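Local coordinates for transaminase (Bacillus megaterium, PDB 5G0A) that transfers amino groups with S enantioselectivity as a pyridoxal-5'-phosphate-dependent class-III omega-transaminase, at the interface of chains A and B. Coordinates in Å, arbitrary orientation; residue numbers count along the deposited sequence, not the author numbering. Chains: chain A/B, Transaminase.

The interface of chains A and B. Residues chain A 83-86, 330-331; chain B 58, 61-62, 66, 303.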
# COMPACT_ATOMS: atom_id res chain seq x y z
N GLY A 83 11.75 23.15 -33.20
CA GLY A 83 12.77 22.43 -32.46
C GLY A 83 12.33 21.96 -31.08
O GLY A 83 11.21 22.26 -30.62
N PHE A 84 13.27 21.32 -30.40
CA PHE A 84 13.03 20.83 -29.05
C PHE A 84 14.36 20.72 -28.32
O PHE A 84 15.32 20.20 -28.87
CB PHE A 84 12.38 19.44 -29.08
CG PHE A 84 12.32 18.80 -27.72
CD1 PHE A 84 11.47 19.33 -26.74
CD2 PHE A 84 13.17 17.73 -27.39
CE1 PHE A 84 11.45 18.79 -25.47
CE2 PHE A 84 13.14 17.18 -26.11
CZ PHE A 84 12.27 17.70 -25.16
N VAL A 85 14.38 21.22 -27.08
CA VAL A 85 15.42 20.89 -26.10
C VAL A 85 14.75 20.51 -24.79
O VAL A 85 13.67 21.02 -24.48
CB VAL A 85 16.45 22.02 -25.86
CG1 VAL A 85 17.25 22.30 -27.13
CG2 VAL A 85 15.79 23.29 -25.31
N TRP A 86 15.38 19.60 -24.05
CA TRP A 86 14.85 19.19 -22.76
C TRP A 86 15.38 20.07 -21.65
O TRP A 86 16.16 21.01 -21.90
CB TRP A 86 15.08 17.68 -22.49
CG TRP A 86 16.49 17.20 -22.17
CD1 TRP A 86 17.52 16.98 -23.06
CD2 TRP A 86 16.95 16.73 -20.90
NE1 TRP A 86 18.63 16.46 -22.38
CE2 TRP A 86 18.30 16.30 -21.06
CE3 TRP A 86 16.36 16.65 -19.63
CZ2 TRP A 86 19.07 15.79 -19.99
CZ3 TRP A 86 17.12 16.15 -18.56
CH2 TRP A 86 18.47 15.74 -18.75
N THR A 330 10.35 14.14 -20.36
CA THR A 330 10.87 14.52 -21.68
C THR A 330 10.44 15.94 -22.05
O THR A 330 11.28 16.80 -22.33
CB THR A 330 10.44 13.53 -22.79
OG1 THR A 330 10.91 12.23 -22.45
CG2 THR A 330 11.07 13.92 -24.11
N TYR A 331 9.13 16.18 -22.05
CA TYR A 331 8.59 17.44 -22.57
C TYR A 331 8.51 18.59 -21.56
O TYR A 331 8.06 19.67 -21.91
CB TYR A 331 7.23 17.22 -23.27
CG TYR A 331 7.35 16.31 -24.47
CD1 TYR A 331 8.47 16.39 -25.30
CD2 TYR A 331 6.36 15.37 -24.77
CE1 TYR A 331 8.61 15.57 -26.40
CE2 TYR A 331 6.49 14.54 -25.89
CZ TYR A 331 7.62 14.65 -26.69
OH TYR A 331 7.79 13.84 -27.81
N GLN B 58 18.63 14.73 -28.13
CA GLN B 58 18.03 15.18 -26.83
C GLN B 58 17.83 14.01 -25.86
O GLN B 58 18.72 13.71 -25.08
CB GLN B 58 16.75 16.00 -27.03
CG GLN B 58 17.06 17.33 -27.73
CD GLN B 58 17.96 18.18 -26.86
OE1 GLN B 58 17.56 18.63 -25.80
NE2 GLN B 58 19.20 18.41 -27.31
N CYS B 61 14.63 11.35 -28.97
CA CYS B 61 13.22 11.73 -29.11
C CYS B 61 12.90 12.71 -30.23
O CYS B 61 11.74 13.07 -30.43
CB CYS B 61 12.67 12.26 -27.76
SG CYS B 61 13.49 13.75 -27.15
N VAL B 62 13.91 13.14 -30.97
CA VAL B 62 13.66 14.07 -32.06
C VAL B 62 13.89 13.31 -33.37
O VAL B 62 14.75 13.71 -34.21
CB VAL B 62 14.54 15.33 -31.90
CG1 VAL B 62 14.06 16.44 -32.83
CG2 VAL B 62 14.51 15.84 -30.46
N GLN B 66 15.52 17.97 -35.94
CA GLN B 66 15.11 19.20 -35.29
C GLN B 66 14.53 20.16 -36.29
O GLN B 66 15.13 20.40 -37.35
CB GLN B 66 16.34 19.88 -34.67
CG GLN B 66 16.91 19.17 -33.45
CD GLN B 66 16.20 19.53 -32.16
OE1 GLN B 66 15.26 20.35 -32.16
NE2 GLN B 66 16.66 18.95 -31.06
N SER B 303 9.06 15.05 -30.82
CA SER B 303 9.12 16.16 -29.86
C SER B 303 8.74 17.52 -30.44
O SER B 303 9.00 18.53 -29.81
CB SER B 303 10.51 16.25 -29.22
OG SER B 303 10.90 14.98 -28.70
O HOH W 1 20.76 15.23 -23.97
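The extended loop A:Gly83 to A:Trp86 of one class-III aminotransferase subunit lies against the partner's short helix 57-60 and the loop that follows it, and B:Gln66 reads its backbone much as a neighbouring strand would. The side-chain amide of B:Gln66 uses both ends on one residue: OE1 accepts from A:Phe84 N at 2.8 Å, on a lone pair in the carbonyl plane, while NE2 donates to A:Phe84 O at 2.9 Å, with that oxygen nearly in the amide plane. The paired bonds fix the rotation of the amide, and an alanine here would probably leave A:Phe84 N and O without these mates and the loop freer to shift. A second glutamine continues the pattern. B:Gln58, its chain bent at chi2 (-63°), brings OE1 to A:Trp86 N at 3.0 Å; its own backbone oxygen is linked to the indole A:Trp86 NE1 through a water, 2.9 Å from NE1.

Between these polar clamps the phenyl ring of A:Phe84, with CG anti to the backbone N (chi1 171°), enters the partner subunit's surface. B:Ser303 CB sits over one face, 3.9 Å from the centroid, as a CH-pi contact. At the rim, CE2 meets B:Cys61 SG at 3.6 Å and CD2 faces B:Val62 CG2, while the aliphatic part of B:Gln58 packs alongside the same edge. B:Ser303 OG lies at the edge of the A:Tyr331 ring, in its plane, with a weak hydrogen bond to the phenol OH; a bond of 2.7 Å from OG to B:Cys61 O, approaching from above the carbonyl plane, ties together two partner segments that receive the phenylalanine.

Backbone recognition by amides and burial of one aromatic ring thus combine to register the loop on its neighbour. The two-fold repeats the arrangement with chains exchanged, and it probably helps hold together the dimer on which class-III transaminases build their active sites.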